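Local atomic coordinates of oxidoreductase (Methanosarcina mazei, PDB entry 3KA7), a protein that binds flavin-adenine dinucleotide and, as a member of the flavin-containing amine oxidoreductase family, probably works as an oxidoreductase. Residues Gly36-Asn41 with Glu373-Arg378; Leu57-Gly62 with Glu408-Ala413; Ser75-Arg80 with Ile190-Cys195; Val79-Thr84 with Gly294-Leu299. One frame throughout, in Å; residues are numbered along the deposited sequence.

Contact 1. Residues Gly36-Asn41 with Glu373-Arg378. With FAD (flavin-adenine dinucleotide), chain B.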
# COMPACT_ATOMS: atom_id res chain seq x y z
N GLY A 36 -11.38 7.27 5.72
CA GLY A 36 -10.59 6.07 5.50
C GLY A 36 -9.88 6.07 4.16
O GLY A 36 -8.90 5.34 3.98
N GLY A 37 -10.37 6.88 3.22
CA GLY A 37 -9.75 6.93 1.90
C GLY A 37 -9.65 5.54 1.30
O GLY A 37 -10.63 4.79 1.28
N ARG A 38 -8.46 5.18 0.81
CA ARG A 38 -8.25 3.87 0.18
C ARG A 38 -7.95 2.76 1.19
O ARG A 38 -7.44 1.70 0.82
CB ARG A 38 -7.17 3.97 -0.89
CG ARG A 38 -7.62 4.78 -2.12
CD ARG A 38 -6.45 5.10 -3.07
NE ARG A 38 -5.62 6.15 -2.50
CZ ARG A 38 -4.30 6.14 -2.47
NH1 ARG A 38 -3.63 5.11 -3.00
NH2 ARG A 38 -3.64 7.12 -1.89
N PHE A 39 -8.28 2.99 2.46
CA PHE A 39 -8.02 2.01 3.51
C PHE A 39 -9.22 1.84 4.44
O PHE A 39 -9.09 1.97 5.66
CB PHE A 39 -6.80 2.43 4.34
CG PHE A 39 -6.11 1.29 5.06
CD1 PHE A 39 -5.16 0.52 4.42
CD2 PHE A 39 -6.40 1.01 6.39
CE1 PHE A 39 -4.51 -0.52 5.09
CE2 PHE A 39 -5.76 -0.02 7.06
CZ PHE A 39 -4.82 -0.79 6.41
N THR A 40 -10.38 1.57 3.87
CA THR A 40 -11.54 1.28 4.71
C THR A 40 -12.43 0.25 4.04
O THR A 40 -12.10 -0.27 2.97
CB THR A 40 -12.31 2.55 5.06
OG1 THR A 40 -13.23 2.28 6.13
CG2 THR A 40 -13.04 3.06 3.84
N ASN A 41 -13.55 -0.08 4.66
CA ASN A 41 -14.37 -1.18 4.15
C ASN A 41 -15.46 -0.69 3.22
O ASN A 41 -15.89 0.46 3.31
CB ASN A 41 -15.02 -1.97 5.30
CG ASN A 41 -14.01 -2.74 6.13
OD1 ASN A 41 -12.80 -2.49 6.06
ND2 ASN A 41 -14.50 -3.69 6.93
N GLU A 373 -5.58 9.49 -10.26
CA GLU A 373 -5.94 10.26 -9.07
C GLU A 373 -6.46 9.42 -7.90
O GLU A 373 -6.65 9.94 -6.80
CB GLU A 373 -6.97 11.36 -9.39
CG GLU A 373 -6.51 12.39 -10.40
CD GLU A 373 -7.56 13.44 -10.70
OE1 GLU A 373 -8.78 13.15 -10.62
OE2 GLU A 373 -7.17 14.57 -11.03
N TRP A 374 -6.70 8.14 -8.13
CA TRP A 374 -7.12 7.23 -7.07
C TRP A 374 -6.38 5.92 -7.34
O TRP A 374 -6.96 4.93 -7.80
CB TRP A 374 -8.64 7.02 -7.14
CG TRP A 374 -9.33 6.46 -5.90
CD1 TRP A 374 -9.96 5.26 -5.79
CD2 TRP A 374 -9.51 7.11 -4.63
NE1 TRP A 374 -10.50 5.11 -4.53
CE2 TRP A 374 -10.23 6.23 -3.80
CE3 TRP A 374 -9.10 8.34 -4.11
CZ2 TRP A 374 -10.58 6.55 -2.48
CZ3 TRP A 374 -9.45 8.66 -2.79
CH2 TRP A 374 -10.17 7.76 -2.00
N PRO A 375 -5.06 5.94 -7.10
CA PRO A 375 -4.16 4.89 -7.56
C PRO A 375 -3.88 3.84 -6.50
O PRO A 375 -4.48 3.87 -5.43
CB PRO A 375 -2.87 5.66 -7.81
CG PRO A 375 -2.88 6.69 -6.68
CD PRO A 375 -4.34 7.05 -6.47
N VAL A 376 -2.98 2.92 -6.81
CA VAL A 376 -2.44 2.07 -5.76
C VAL A 376 -1.59 2.89 -4.80
O VAL A 376 -1.86 2.90 -3.61
CB VAL A 376 -1.66 0.88 -6.31
CG1 VAL A 376 -1.01 0.12 -5.16
CG2 VAL A 376 -2.60 -0.05 -7.10
N ASN A 377 -0.55 3.58 -5.31
CA ASN A 377 0.19 4.60 -4.54
C ASN A 377 0.30 5.88 -5.36
O ASN A 377 0.45 5.80 -6.56
CB ASN A 377 1.64 4.16 -4.27
CG ASN A 377 1.75 3.07 -3.20
OD1 ASN A 377 0.81 2.82 -2.43
ND2 ASN A 377 2.91 2.43 -3.16
N ARG A 378 0.25 7.04 -4.71
CA ARG A 378 0.40 8.31 -5.43
C ARG A 378 1.82 8.54 -5.95
O ARG A 378 2.02 9.28 -6.93
CB ARG A 378 -0.08 9.47 -4.54
CG ARG A 378 -1.56 9.36 -4.23
CD ARG A 378 -2.17 10.70 -3.80
NE ARG A 378 -3.63 10.64 -3.87
CZ ARG A 378 -4.35 10.15 -2.90
NH1 ARG A 378 -3.70 9.71 -1.83
NH2 ARG A 378 -5.68 10.07 -2.97
PA FAD B . -5.81 8.33 0.90
O1A FAD B . -5.31 8.77 -0.45
O2A FAD B . -6.38 6.93 0.99
O5B FAD B . -6.92 9.37 1.40
C5B FAD B . -6.93 10.70 0.90
C4B FAD B . -8.25 11.29 1.40
O4B FAD B . -8.37 12.66 1.06
C3B FAD B . -9.44 10.56 0.76
O3B FAD B . -10.31 10.06 1.77
C2B FAD B . -10.12 11.64 -0.09
O2B FAD B . -11.52 11.49 -0.16
C1B FAD B . -9.70 12.92 0.62
N9A FAD B . -9.65 14.12 -0.23
C8A FAD B . -9.16 14.26 -1.51
N7A FAD B . -9.27 15.58 -1.86
C5A FAD B . -9.82 16.24 -0.81
C6A FAD B . -10.17 17.57 -0.62
N6A FAD B . -9.87 18.48 -1.53
N1A FAD B . -10.73 17.95 0.59
C2A FAD B . -10.95 17.03 1.59
N3A FAD B . -10.60 15.71 1.40
C4A FAD B . -10.05 15.34 0.21
N1 FAD B . -1.66 -1.01 1.48
C2 FAD B . -1.29 -1.94 2.44
O2 FAD B . -0.59 -1.59 3.39
N3 FAD B . -1.69 -3.26 2.29
C4 FAD B . -2.46 -3.66 1.21
O4 FAD B . -2.82 -4.83 1.07
C4X FAD B . -2.82 -2.73 0.24
N5 FAD B . -3.57 -3.12 -0.86
C5X FAD B . -3.94 -2.18 -1.80
C6 FAD B . -4.70 -2.55 -2.90
C7 FAD B . -5.09 -1.60 -3.84
C7M FAD B . -5.92 -2.04 -5.03
C8 FAD B . -4.71 -0.28 -3.67
C8M FAD B . -5.10 0.77 -4.67
C9 FAD B . -3.93 0.10 -2.58
C9A FAD B . -3.55 -0.85 -1.63
N10 FAD B . -2.78 -0.48 -0.54
C10 FAD B . -2.42 -1.41 0.40
C1' FAD B . -2.27 0.92 -0.39
C2' FAD B . -3.17 1.67 0.61
O2' FAD B . -4.54 1.42 0.29
C3' FAD B . -2.86 3.16 0.53
O3' FAD B . -1.45 3.35 0.55
C4' FAD B . -3.46 4.01 1.64
O4' FAD B . -4.83 3.74 1.85
C5' FAD B . -3.33 5.47 1.20
O5' FAD B . -3.59 6.27 2.32
P FAD B . -3.29 7.83 2.27
O1P FAD B . -2.81 8.27 3.64
O2P FAD B . -2.37 8.20 1.12
O3P FAD B . -4.70 8.56 2.04
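Arg38 and Trp374 form the closest backbone approach, 8.1 Å between their CA atoms, and Arg38 sits in a type II' beta turn running from Gly36 to Phe39, so a long side chain has to span the gap. Arg38 supplies it. Its CG lies over one face of the Trp374 indole, 3.7 Å from the centroid of the six-membered ring, a CH-pi contact. A bend at chi3 (-75°) places NE; the guanidinium beyond it lies between Pro375 CD over one face and C5' of the FAD over the other. Arg38 NH1 donates to Pro375 O at 2.9 Å, reaching the carbonyl from above its plane, and also forms a salt bridge with Asp399. Arg38 NH2 holds the FAD phosphate oxygen O1A at 2.8 Å, while the backbone N of Arg38 donates to FAD O2A at 2.7 Å in a straight bond. The Arg378 guanidinium, turned 86° from the first, also reaches O1A, modelled so close that the exact spacing is doubtful; the phosphate's negative charge probably offsets the repulsion between the cations. An alanine in place of Arg38 would probably leave Asp399 without this salt-bridge mate, rob O1A of one of its two arginines and open a gap between Trp374 and Pro375. Two loops distant in sequence thus clasp the adenosine-side phosphate, completing the FAD site of this Rossmann-type flavoprotein.

Contact 2. Residues Leu57-Gly62 with Glu408-Ala413. With FAD (flavin-adenine dinucleotide), chain B.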
# COMPACT_ATOMS: atom_id res chain seq x y z
N LEU A 57 -1.82 -5.72 6.59
CA LEU A 57 -0.65 -4.88 6.88
C LEU A 57 0.62 -5.62 6.45
O LEU A 57 0.80 -6.79 6.81
CB LEU A 57 -0.56 -4.57 8.38
CG LEU A 57 -1.73 -3.82 9.03
CD1 LEU A 57 -1.41 -3.48 10.50
CD2 LEU A 57 -2.08 -2.57 8.27
N PRO A 58 1.49 -4.95 5.69
CA PRO A 58 2.70 -5.59 5.18
C PRO A 58 3.59 -6.19 6.28
O PRO A 58 4.20 -7.26 6.08
CB PRO A 58 3.41 -4.45 4.46
CG PRO A 58 2.30 -3.59 3.98
CD PRO A 58 1.31 -3.59 5.13
N ASN A 59 3.68 -5.51 7.43
CA ASN A 59 4.48 -6.03 8.53
C ASN A 59 3.64 -6.45 9.74
O ASN A 59 4.16 -6.58 10.86
CB ASN A 59 5.55 -5.01 8.96
CG ASN A 59 6.58 -4.74 7.88
OD1 ASN A 59 6.69 -3.62 7.39
ND2 ASN A 59 7.39 -5.75 7.54
N GLY A 60 2.35 -6.65 9.51
CA GLY A 60 1.46 -7.24 10.51
C GLY A 60 1.49 -6.51 11.84
O GLY A 60 1.48 -5.28 11.87
N PRO A 61 1.54 -7.27 12.95
CA PRO A 61 1.52 -6.67 14.27
C PRO A 61 2.86 -6.07 14.70
O PRO A 61 2.93 -5.47 15.76
CB PRO A 61 1.17 -7.85 15.19
CG PRO A 61 1.73 -9.02 14.50
CD PRO A 61 1.48 -8.75 13.02
N GLY A 62 3.90 -6.24 13.89
CA GLY A 62 5.24 -5.80 14.30
C GLY A 62 5.80 -4.55 13.66
O GLY A 62 6.89 -4.10 14.02
N GLU A 408 3.95 0.03 1.27
CA GLU A 408 2.55 0.47 1.37
C GLU A 408 2.25 1.25 2.66
O GLU A 408 2.92 2.24 2.94
CB GLU A 408 1.60 -0.72 1.21
CG GLU A 408 1.81 -1.57 -0.06
CD GLU A 408 1.38 -0.86 -1.34
OE1 GLU A 408 0.71 0.20 -1.27
OE2 GLU A 408 1.69 -1.38 -2.44
N VAL A 409 1.28 0.81 3.46
CA VAL A 409 0.94 1.60 4.67
C VAL A 409 2.04 1.68 5.74
O VAL A 409 2.02 2.58 6.57
CB VAL A 409 -0.43 1.24 5.30
CG1 VAL A 409 -1.55 1.41 4.27
CG2 VAL A 409 -0.41 -0.17 5.88
N GLU A 410 2.99 0.76 5.71
CA GLU A 410 4.14 0.86 6.60
C GLU A 410 4.94 2.11 6.21
O GLU A 410 5.39 2.89 7.06
CB GLU A 410 5.00 -0.40 6.56
CG GLU A 410 4.24 -1.72 6.74
CD GLU A 410 3.60 -1.90 8.11
OE1 GLU A 410 3.76 -1.02 8.99
OE2 GLU A 410 2.92 -2.94 8.30
N GLY A 411 5.09 2.32 4.90
CA GLY A 411 5.70 3.55 4.42
C GLY A 411 4.89 4.78 4.77
O GLY A 411 5.44 5.82 5.10
N VAL A 412 3.56 4.68 4.69
CA VAL A 412 2.72 5.80 5.07
C VAL A 412 2.98 6.15 6.53
O VAL A 412 3.19 7.32 6.87
CB VAL A 412 1.22 5.49 4.88
CG1 VAL A 412 0.37 6.59 5.52
CG2 VAL A 412 0.91 5.34 3.40
N ALA A 413 3.01 5.13 7.39
CA ALA A 413 3.26 5.35 8.82
C ALA A 413 4.63 6.01 9.08
O ALA A 413 4.73 6.98 9.84
CB ALA A 413 3.15 4.03 9.57
PA FAD B . -5.81 8.33 0.90
O1A FAD B . -5.31 8.77 -0.45
O2A FAD B . -6.38 6.93 0.99
O5B FAD B . -6.92 9.37 1.40
C5B FAD B . -6.93 10.70 0.90
C4B FAD B . -8.25 11.29 1.40
O4B FAD B . -8.37 12.66 1.06
C3B FAD B . -9.44 10.56 0.76
O3B FAD B . -10.31 10.06 1.77
C2B FAD B . -10.12 11.64 -0.09
O2B FAD B . -11.52 11.49 -0.16
C1B FAD B . -9.70 12.92 0.62
N9A FAD B . -9.65 14.12 -0.23
C8A FAD B . -9.16 14.26 -1.51
N7A FAD B . -9.27 15.58 -1.86
C5A FAD B . -9.82 16.24 -0.81
C6A FAD B . -10.17 17.57 -0.62
N6A FAD B . -9.87 18.48 -1.53
N1A FAD B . -10.73 17.95 0.59
C2A FAD B . -10.95 17.03 1.59
N3A FAD B . -10.60 15.71 1.40
C4A FAD B . -10.05 15.34 0.21
N1 FAD B . -1.66 -1.01 1.48
C2 FAD B . -1.29 -1.94 2.44
O2 FAD B . -0.59 -1.59 3.39
N3 FAD B . -1.69 -3.26 2.29
C4 FAD B . -2.46 -3.66 1.21
O4 FAD B . -2.82 -4.83 1.07
C4X FAD B . -2.82 -2.73 0.24
N5 FAD B . -3.57 -3.12 -0.86
C5X FAD B . -3.94 -2.18 -1.80
C6 FAD B . -4.70 -2.55 -2.90
C7 FAD B . -5.09 -1.60 -3.84
C7M FAD B . -5.92 -2.04 -5.03
C8 FAD B . -4.71 -0.28 -3.67
C8M FAD B . -5.10 0.77 -4.67
C9 FAD B . -3.93 0.10 -2.58
C9A FAD B . -3.55 -0.85 -1.63
N10 FAD B . -2.78 -0.48 -0.54
C10 FAD B . -2.42 -1.41 0.40
C1' FAD B . -2.27 0.92 -0.39
C2' FAD B . -3.17 1.67 0.61
O2' FAD B . -4.54 1.42 0.29
C3' FAD B . -2.86 3.16 0.53
O3' FAD B . -1.45 3.35 0.55
C4' FAD B . -3.46 4.01 1.64
O4' FAD B . -4.83 3.74 1.85
C5' FAD B . -3.33 5.47 1.20
O5' FAD B . -3.59 6.27 2.32
P FAD B . -3.29 7.83 2.27
O1P FAD B . -2.81 8.27 3.64
O2P FAD B . -2.37 8.20 1.12
O3P FAD B . -4.70 8.56 2.04
O HOH W 1 2.52 -2.87 11.10
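Asn59 and Glu410 meet where the contact is tightest: the backbone N of Asn59 donates to Glu410 OE2 at 2.8 Å, on the anti side of the carboxylate and somewhat out of its plane. The bend of Glu410 at chi2 (-65°) swings CD back toward the loop, and its CG packs 3.2 Å from Asn59 OD1 and 3.7 Å from Pro58 CB, the proline and glutamate side chains sliding past each other in opposite directions. Beside them Leu57 CD2 touches Val409 CG2 at 3.8 Å, their side chains crossing at about a right angle. The other carboxylate oxygen, OE1, takes the N-H of Leu65, while Asn59 ND2 turns elsewhere, to Gly186 O. Toward Gly60 the packing is looser and a water bridges the two segments, 2.7 Å from Gly60 O and 2.8 Å from Glu410 OE2, so that OE2 serves both protein and water. At the flavin end, Val409 N donates to FAD O2 at 3.0 Å, although the position of O2 is less certain. An N-terminal helix end directed at the flavin C2 carbonyl is a familiar feature of related FAD-dependent oxidoreductases, where it is likely to stabilise negative charge on the reduced pyrimidine ring.

Contact 3. Residues Ser75-Arg80 with Ile190-Cys195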
# COMPACT_ATOMS: atom_id res chain seq x y z
N SER A 75 -6.80 0.86 19.90
CA SER A 75 -7.04 -0.52 20.26
C SER A 75 -7.57 -1.30 19.07
O SER A 75 -8.68 -1.07 18.62
CB SER A 75 -8.03 -0.57 21.42
OG SER A 75 -8.37 -1.91 21.70
N VAL A 76 -6.77 -2.22 18.55
CA VAL A 76 -7.23 -3.08 17.47
C VAL A 76 -6.35 -4.31 17.36
O VAL A 76 -5.12 -4.21 17.45
CB VAL A 76 -7.33 -2.35 16.12
CG1 VAL A 76 -6.06 -1.57 15.84
CG2 VAL A 76 -7.61 -3.34 14.99
N ASN A 77 -6.99 -5.46 17.19
CA ASN A 77 -6.31 -6.74 17.13
C ASN A 77 -5.75 -6.97 15.74
O ASN A 77 -6.50 -7.00 14.77
CB ASN A 77 -7.29 -7.86 17.48
CG ASN A 77 -6.64 -9.23 17.46
OD1 ASN A 77 -5.48 -9.38 17.85
ND2 ASN A 77 -7.39 -10.25 17.03
N ILE A 78 -4.43 -7.11 15.65
CA ILE A 78 -3.82 -7.50 14.38
C ILE A 78 -3.22 -8.88 14.53
O ILE A 78 -2.37 -9.10 15.39
CB ILE A 78 -2.70 -6.53 13.95
CG1 ILE A 78 -3.22 -5.09 13.94
CG2 ILE A 78 -2.17 -6.91 12.57
CD1 ILE A 78 -2.13 -4.04 13.81
N VAL A 79 -3.67 -9.82 13.71
CA VAL A 79 -3.16 -11.19 13.78
C VAL A 79 -2.04 -11.40 12.77
O VAL A 79 -2.14 -10.96 11.61
CB VAL A 79 -4.25 -12.23 13.54
CG1 VAL A 79 -3.74 -13.60 13.95
CG2 VAL A 79 -5.53 -11.87 14.34
N ARG A 80 -0.97 -12.05 13.22
CA ARG A 80 0.14 -12.39 12.33
C ARG A 80 -0.28 -13.49 11.35
O ARG A 80 -0.83 -14.52 11.75
CB ARG A 80 1.36 -12.84 13.14
CG ARG A 80 2.54 -13.30 12.31
CD ARG A 80 3.17 -12.18 11.48
NE ARG A 80 3.70 -11.10 12.31
CZ ARG A 80 4.83 -11.16 13.00
NH1 ARG A 80 5.56 -12.27 12.99
NH2 ARG A 80 5.24 -10.11 13.71
N ILE A 190 -3.32 -9.39 9.59
CA ILE A 190 -4.67 -8.93 9.23
C ILE A 190 -5.37 -8.30 10.43
O ILE A 190 -5.51 -8.93 11.49
CB ILE A 190 -5.54 -10.10 8.71
CG1 ILE A 190 -4.97 -10.67 7.40
CG2 ILE A 190 -7.00 -9.65 8.51
CD1 ILE A 190 -5.48 -12.09 7.13
N PRO A 191 -5.83 -7.04 10.28
CA PRO A 191 -6.56 -6.41 11.38
C PRO A 191 -7.98 -6.99 11.53
O PRO A 191 -8.68 -7.19 10.53
CB PRO A 191 -6.64 -4.94 10.93
CG PRO A 191 -6.63 -5.02 9.44
CD PRO A 191 -5.74 -6.18 9.09
N GLU A 192 -8.41 -7.23 12.76
CA GLU A 192 -9.80 -7.59 13.00
C GLU A 192 -10.71 -6.48 12.48
O GLU A 192 -10.47 -5.31 12.75
CB GLU A 192 -10.04 -7.79 14.50
CG GLU A 192 -11.36 -8.47 14.83
CD GLU A 192 -11.57 -8.67 16.32
OE1 GLU A 192 -10.59 -8.97 17.03
OE2 GLU A 192 -12.73 -8.52 16.77
N GLY A 193 -11.75 -6.86 11.74
CA GLY A 193 -12.68 -5.90 11.16
C GLY A 193 -12.21 -5.42 9.79
O GLY A 193 -12.86 -4.58 9.17
N GLY A 194 -11.07 -5.93 9.34
CA GLY A 194 -10.44 -5.45 8.11
C GLY A 194 -9.90 -4.03 8.25
O GLY A 194 -9.68 -3.54 9.37
N CYS A 195 -9.68 -3.37 7.12
CA CYS A 195 -9.16 -2.00 7.12
C CYS A 195 -9.94 -1.11 8.08
O CYS A 195 -9.35 -0.33 8.83
CB CYS A 195 -9.25 -1.39 5.73
SG CYS A 195 -8.10 -2.10 4.55
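Val79 and Ile190 are the hydrogen-bonded pair of a short antiparallel ladder: Val79 N donates to Ile190 O at 3.0 Å, and Ile190 N returns the bond to Val79 O at 2.8 Å. One step along, Ile78 faces Pro191 as a non-hydrogen-bonded pair, a place where the missing amide hydrogen of proline costs the ladder nothing. Just past the strand, Glu192 N donates to Asn77 O at 2.8 Å, nearly along the C=O axis, and Pro191 CA adds a CH...O contact of 3.4 Å to the same Asn77 O. The side chains of Asn77 and Glu192 also meet. A chi1 of -179° puts CG of Asn77 anti to the backbone N, and ND2 beyond it gives a weak bond of 3.4 Å to Glu192 OE1, the amide and carboxylate planes standing almost perpendicular.

Further out, a type II turn from Pro191 to Gly194 carries the chain away from the ladder, closed by Gly194 N on Pro191 O. Gly193 is anchored at both polar ends, its N to Asp317 and its O to Asn41. The face carrying Ile78 and Pro191 packs on helices 64-71 and 195-208, through Ala66 and Ile198, and on Leu57. The strong bonds here all join backbone atoms, which suggests that the pairing rests mainly on the backbone, with the exposed Asn77-Glu192 bond a minor addition.

Contact 4. Residues Val79-Thr84 with Gly294-Leu299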
# COMPACT_ATOMS: atom_id res chain seq x y z
N VAL A 79 -3.67 -9.82 13.71
CA VAL A 79 -3.16 -11.19 13.78
C VAL A 79 -2.04 -11.40 12.77
O VAL A 79 -2.14 -10.96 11.61
CB VAL A 79 -4.25 -12.23 13.54
CG1 VAL A 79 -3.74 -13.60 13.95
CG2 VAL A 79 -5.53 -11.87 14.34
N ARG A 80 -0.97 -12.05 13.22
CA ARG A 80 0.14 -12.39 12.33
C ARG A 80 -0.28 -13.49 11.35
O ARG A 80 -0.83 -14.52 11.75
CB ARG A 80 1.36 -12.84 13.14
CG ARG A 80 2.54 -13.30 12.31
CD ARG A 80 3.17 -12.18 11.48
NE ARG A 80 3.70 -11.10 12.31
CZ ARG A 80 4.83 -11.16 13.00
NH1 ARG A 80 5.56 -12.27 12.99
NH2 ARG A 80 5.24 -10.11 13.71
N SER A 81 -0.02 -13.26 10.07
CA SER A 81 -0.38 -14.22 9.03
C SER A 81 0.52 -15.46 9.07
O SER A 81 1.67 -15.39 9.52
CB SER A 81 -0.23 -13.59 7.64
OG SER A 81 -1.15 -12.55 7.40
N GLU A 82 -0.00 -16.56 8.56
CA GLU A 82 0.80 -17.72 8.24
C GLU A 82 1.75 -17.35 7.12
O GLU A 82 1.50 -16.38 6.39
CB GLU A 82 -0.10 -18.87 7.85
CG GLU A 82 -0.96 -19.33 9.03
CD GLU A 82 -0.14 -19.53 10.30
OE1 GLU A 82 0.74 -20.42 10.33
OE2 GLU A 82 -0.37 -18.79 11.29
N MSE A 83 2.85 -18.08 6.99
CA MSE A 83 3.86 -17.80 5.97
C MSE A 83 3.23 -17.81 4.58
O MSE A 83 2.41 -18.67 4.23
CB MSE A 83 5.06 -18.78 6.03
CG MSE A 83 6.20 -18.55 4.98
SE MSE A 83 6.84 -16.71 4.98
CE MSE A 83 7.61 -16.65 6.78
N THR A 84 3.62 -16.83 3.79
CA THR A 84 3.19 -16.73 2.42
C THR A 84 3.68 -17.92 1.61
O THR A 84 4.77 -18.45 1.86
CB THR A 84 3.69 -15.40 1.82
OG1 THR A 84 2.85 -14.33 2.29
CG2 THR A 84 3.69 -15.45 0.29
N GLY A 294 -6.51 -20.89 1.49
CA GLY A 294 -6.47 -21.85 2.59
C GLY A 294 -5.62 -21.45 3.79
O GLY A 294 -5.41 -22.25 4.69
N HIS A 295 -5.13 -20.22 3.79
CA HIS A 295 -4.36 -19.72 4.93
C HIS A 295 -4.44 -18.20 5.01
O HIS A 295 -5.02 -17.56 4.13
CB HIS A 295 -2.89 -20.20 4.89
CG HIS A 295 -2.10 -19.67 3.73
ND1 HIS A 295 -1.68 -18.35 3.65
CD2 HIS A 295 -1.61 -20.28 2.63
CE1 HIS A 295 -0.99 -18.17 2.54
NE2 HIS A 295 -0.94 -19.33 1.90
N THR A 296 -3.85 -17.64 6.06
CA THR A 296 -3.99 -16.20 6.33
C THR A 296 -2.88 -15.32 5.77
O THR A 296 -2.78 -14.14 6.13
CB THR A 296 -4.04 -15.95 7.82
OG1 THR A 296 -2.87 -16.54 8.41
CG2 THR A 296 -5.30 -16.57 8.43
N GLY A 297 -2.04 -15.88 4.90
CA GLY A 297 -0.96 -15.12 4.28
C GLY A 297 -1.29 -14.81 2.83
O GLY A 297 -2.47 -14.71 2.46
N VAL A 298 -0.27 -14.63 2.01
CA VAL A 298 -0.47 -14.36 0.60
C VAL A 298 -0.11 -15.59 -0.22
O VAL A 298 0.76 -16.36 0.19
CB VAL A 298 0.40 -13.17 0.15
CG1 VAL A 298 0.27 -12.92 -1.35
CG2 VAL A 298 0.04 -11.90 0.96
N LEU A 299 -0.81 -15.81 -1.33
CA LEU A 299 -0.42 -16.79 -2.33
C LEU A 299 0.13 -16.03 -3.53
O LEU A 299 -0.63 -15.43 -4.28
CB LEU A 299 -1.62 -17.64 -2.77
CG LEU A 299 -1.39 -18.69 -3.88
CD1 LEU A 299 -0.53 -19.82 -3.32
CD2 LEU A 299 -2.73 -19.23 -4.41
O HOH W 2 -2.94 -16.36 11.13
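Thr84 and Thr296 have the largest areas buried in this contact, and each uses its hydroxyl to take a backbone N-H from the other segment. Thr84 lies side by side with Val298, pointing the same way. Its OG1, beside its own backbone N (chi1 -78°), accepts from Val298 N at 3.1 Å, while its methyl CG2 closes on Val298 O at 3.1 Å. An alanine in place of Thr84 would probably leave Val298 N without this acceptor and open a gap beside the Val298 carbonyl. At the other end Thr296 OG1, held between its backbone N and carbonyl carbon, accepts from Glu82 N at 2.9 Å in a nearly straight bond (169°). A water joins the same hydroxyl to Arg80 O, and Thr296 O receives Ser81 OG at 2.6 Å.

Glu82 comes next in buried area: its CG lies 3.4 Å from Thr296 OG1, and its carbonyl O meets Gly297 CA in a CH...O contact of 3.5 Å, so close that a CB on Gly297 would collide with it. At this bend His295 ND1 accepts from Gly297 N in the ring plane, while Met83 O lies over one ring face and NE2 bonds to Thr85. The two loops lead into strands 85-89 and 298-300, parallel neighbours in the mixed sheet, with threonine hydroxyls accepting backbone N-H groups on the approach to them.

From the N terminus, residues 36-41 open the first loop, which contact 1 closes at 373-378; contact 2, starting at 57-62, closes a second at 408-413, so the two cross. Both touch FAD, and Phe39 packs on Val409 and Leu57 between them. Contacts 3 and 4 nest inside both loops and both use strand 78-80, sharing Val79 and Arg80. Contact 3 pairs that strand with 189-191, and contact 4 sets the loop leading to strand 85-89 against the start of strand 298-300, its neighbour in the mixed sheet. Leu57 against Ile78 joins contact 2 to contact 3, and Asn41 with Gly193 ties contact 1 to it, linking the cofactor site with the two-stranded sheet and, through contact 4, with the mixed sheet.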